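Local coordinates for putative methylase (Clostridium difficile, PDB 3LDU), which probably methylates guanine bases of ribosomal RNA through a Rossmann-like methyltransferase domain, and carries GTP in this crystal, at residues 309-314 and 368-373. Numbering follows the deposited sequence.
Sequences PPYGER and LKTNFF. With GTP (guanosine-5'-triphosphate), chain B.
Tyr311 reaches out from the loop after strand 304-307 and sets its ring against Leu368 and Thr370 of strand 368-375. Its CB points toward the strand, and CG, anti to the carbonyl carbon (chi1 -61°), carries the ring on to both residues. CD1 lies 3.9 Å from Leu368 CD1, and CE1 comes closer, 3.5 Å from the same methyl, which sits at the ring's edge near its plane. Farther out, CE1 and CZ pass obliquely by Thr370 CG2, and OH ends 3.7 Å from that methyl while hydrogen-bonding to Asn308 at the start of the loop. The other methyl of Leu368, CD2, meets the carboxylate oxygens of Glu313, OE2 nearest at 3.0 Å, a close approach to weigh with care because Leu368 is poorly ordered. OE2 has its polar partner in Ser345, just beyond strand 339-344. The Asn-Pro-Pro-Tyr sequence of 308-311 is the NPPY motif of Rossmann-fold N-methyltransferases, and here Pro310 CD packs 3.8 Å from GTP C5'. Tyr311 OH and Glu313 OE2 find their hydrogen-bond partners outside the two segments, leaving an apolar ring-to-methyl contact and a non-bonded oxygen-to-methyl approach, with no directional bond between loop and strand.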
loop_
_atom_site.group_PDB
_atom_site.type_symbol
_atom_site.label_atom_id
_atom_site.label_comp_id
_atom_site.label_asym_id
_atom_site.label_seq_id
_atom_site.Cartn_x
_atom_site.Cartn_y
_atom_site.Cartn_z
ATOM N N PRO A 309 18.714 1.797 0.580
ATOM C CA PRO A 309 19.950 2.179 -0.130
ATOM C C PRO A 309 19.892 1.774 -1.601
ATOM O O PRO A 309 18.998 1.023 -1.983
ATOM C CB PRO A 309 21.031 1.345 0.581
ATOM C CG PRO A 309 20.277 0.138 1.102
ATOM C CD PRO A 309 18.941 0.699 1.540
ATOM N N PRO A 310 20.849 2.243 -2.412
ATOM C CA PRO A 310 20.980 1.718 -3.779
ATOM C C PRO A 310 21.116 0.190 -3.730
ATOM O O PRO A 310 21.706 -0.320 -2.781
ATOM C CB PRO A 310 22.289 2.340 -4.272
ATOM C CG PRO A 310 22.562 3.495 -3.356
ATOM C CD PRO A 310 21.949 3.150 -2.041
ATOM N N TYR A 311 20.585 -0.519 -4.725
ATOM C CA TYR A 311 20.598 -1.986 -4.729
ATOM C C TYR A 311 21.791 -2.595 -5.461
ATOM O O TYR A 311 22.096 -3.782 -5.288
ATOM C CB TYR A 311 19.333 -2.538 -5.385
ATOM C CG TYR A 311 18.024 -2.162 -4.712
ATOM C CD1 TYR A 311 16.804 -2.383 -5.357
ATOM C CD2 TYR A 311 18.002 -1.610 -3.439
ATOM C CE1 TYR A 311 15.589 -2.055 -4.750
ATOM C CE2 TYR A 311 16.792 -1.280 -2.817
ATOM C CZ TYR A 311 15.592 -1.492 -3.483
ATOM O OH TYR A 311 14.406 -1.168 -2.864
ATOM N N GLY A 312 22.428 -1.801 -6.314
ATOM C CA GLY A 312 23.562 -2.266 -7.099
ATOM C C GLY A 312 23.202 -3.366 -8.083
ATOM O O GLY A 312 23.962 -4.308 -8.277
ATOM N N GLU A 313 22.042 -3.247 -8.717
ATOM C CA GLU A 313 21.582 -4.279 -9.642
ATOM C C GLU A 313 22.383 -4.318 -10.942
ATOM O O GLU A 313 22.523 -5.379 -11.557
ATOM C CB GLU A 313 20.086 -4.119 -9.941
ATOM C CG GLU A 313 19.192 -4.318 -8.723
ATOM C CD GLU A 313 17.734 -4.556 -9.091
ATOM O OE1 GLU A 313 17.411 -4.559 -10.299
ATOM O OE2 GLU A 313 16.911 -4.745 -8.168
ATOM N N ARG A 314 22.909 -3.168 -11.359
ATOM C CA ARG A 314 23.676 -3.094 -12.602
ATOM C C ARG A 314 25.133 -3.478 -12.369
ATOM O O ARG A 314 25.720 -3.098 -11.364
ATOM C CB ARG A 314 23.594 -1.692 -13.210
ATOM C CG ARG A 314 22.164 -1.235 -13.495
ATOM C CD ARG A 314 22.116 -0.064 -14.474
ATOM N NE ARG A 314 22.760 1.135 -13.943
ATOM C CZ ARG A 314 23.938 1.600 -14.352
ATOM N NH1 ARG A 314 24.608 0.967 -15.307
ATOM N NH2 ARG A 314 24.440 2.701 -13.810
ATOM N N LEU A 368 11.012 -5.881 -8.432
ATOM C CA LEU A 368 12.229 -6.115 -7.666
ATOM C C LEU A 368 11.971 -7.064 -6.507
ATOM O O LEU A 368 10.990 -6.918 -5.778
ATOM C CB LEU A 368 12.782 -4.791 -7.138
ATOM C CG LEU A 368 13.080 -3.736 -8.204
ATOM C CD1 LEU A 368 13.556 -2.441 -7.573
ATOM C CD2 LEU A 368 14.107 -4.267 -9.193
ATOM N N LYS A 369 12.845 -8.046 -6.335
ATOM C CA LYS A 369 12.719 -8.923 -5.182
ATOM C C LYS A 369 13.665 -8.447 -4.094
ATOM O O LYS A 369 14.867 -8.698 -4.142
ATOM C CB LYS A 369 12.978 -10.387 -5.540
ATOM C CG LYS A 369 12.684 -11.346 -4.393
ATOM C CD LYS A 369 12.198 -12.686 -4.903
ATOM C CE LYS A 369 13.001 -13.821 -4.296
ATOM N NZ LYS A 369 14.432 -13.752 -4.701
ATOM N N THR A 370 13.102 -7.755 -3.113
ATOM C CA THR A 370 13.885 -7.131 -2.058
ATOM C C THR A 370 13.768 -7.905 -0.748
ATOM O O THR A 370 12.809 -8.658 -0.541
ATOM C CB THR A 370 13.433 -5.675 -1.836
ATOM O OG1 THR A 370 12.010 -5.636 -1.732
ATOM C CG2 THR A 370 13.843 -4.802 -3.004
ATOM N N ASN A 371 14.766 -7.742 0.118
ATOM C CA ASN A 371 14.694 -8.246 1.489
ATOM C C ASN A 371 14.820 -7.099 2.474
ATOM O O ASN A 371 15.536 -6.141 2.219
ATOM C CB ASN A 371 15.800 -9.258 1.761
ATOM C CG ASN A 371 15.584 -10.564 1.037
ATOM O OD1 ASN A 371 14.702 -11.348 1.395
ATOM N ND2 ASN A 371 16.389 -10.807 0.008
ATOM N N PHE A 372 14.112 -7.192 3.592
ATOM C CA PHE A 372 14.196 -6.180 4.641
ATOM C C PHE A 372 15.030 -6.798 5.756
ATOM O O PHE A 372 14.596 -7.755 6.392
ATOM C CB PHE A 372 12.788 -5.859 5.145
ATOM C CG PHE A 372 12.711 -4.668 6.070
ATOM C CD1 PHE A 372 13.401 -3.493 5.794
ATOM C CD2 PHE A 372 11.921 -4.722 7.206
ATOM C CE1 PHE A 372 13.300 -2.391 6.639
ATOM C CE2 PHE A 372 11.818 -3.634 8.057
ATOM C CZ PHE A 372 12.502 -2.466 7.773
ATOM N N PHE A 373 16.236 -6.271 5.956
ATOM C CA PHE A 373 17.164 -6.768 6.976
ATOM C C PHE A 373 17.018 -5.955 8.259
ATOM O O PHE A 373 17.219 -4.746 8.260
ATOM C CB PHE A 373 18.581 -6.640 6.462
ATOM C CG PHE A 373 18.866 -7.468 5.248
ATOM C CD1 PHE A 373 19.288 -8.781 5.376
ATOM C CD2 PHE A 373 18.721 -6.932 3.980
ATOM C CE1 PHE A 373 19.560 -9.553 4.257
ATOM C CE2 PHE A 373 18.997 -7.692 2.854
ATOM C CZ PHE A 373 19.419 -9.003 2.996
HETATM P PG GTP B . 12.604 7.019 -1.638
HETATM O O1G GTP B . 12.782 7.395 -0.183
HETATM O O2G GTP B . 11.269 6.344 -1.795
HETATM O O3G GTP B . 12.598 8.245 -2.522
HETATM O O3B GTP B . 13.809 6.019 -2.054
HETATM P PB GTP B . 14.989 6.537 -3.030
HETATM O O1B GTP B . 14.675 6.056 -4.426
HETATM O O2B GTP B . 15.077 8.039 -3.030
HETATM O O3A GTP B . 16.399 5.890 -2.577
HETATM P PA GTP B . 17.319 5.297 -3.772
HETATM O O1A GTP B . 17.353 6.311 -4.895
HETATM O O2A GTP B . 16.764 3.986 -4.277
HETATM O "O5'" GTP B . 18.819 5.138 -3.223
HETATM C "C5'" GTP B . 19.063 5.644 -1.949
HETATM C "C4'" GTP B . 19.494 7.099 -2.092
HETATM O "O4'" GTP B . 20.747 7.176 -1.471
HETATM C "C3'" GTP B . 19.700 7.635 -3.510
HETATM O "O3'" GTP B . 18.853 8.752 -3.673
HETATM C "C2'" GTP B . 21.155 8.093 -3.586
HETATM O "O2'" GTP B . 21.297 9.410 -4.081
HETATM C "C1'" GTP B . 21.543 8.129 -2.129
HETATM N N9 GTP B . 22.937 7.790 -1.819
HETATM C C8 GTP B . 23.847 7.001 -2.471
HETATM N N7 GTP B . 24.993 7.012 -1.737
HETATM C C5 GTP B . 24.811 7.800 -0.646
HETATM C C6 GTP B . 25.632 8.159 0.417
HETATM O O6 GTP B . 26.799 7.743 0.500
HETATM N N1 GTP B . 25.117 8.994 1.386
HETATM C C2 GTP B . 23.818 9.465 1.310
HETATM N N2 GTP B . 23.368 10.251 2.274
HETATM N N3 GTP B . 22.990 9.120 0.246
HETATM C C4 GTP B . 23.508 8.292 -0.697
#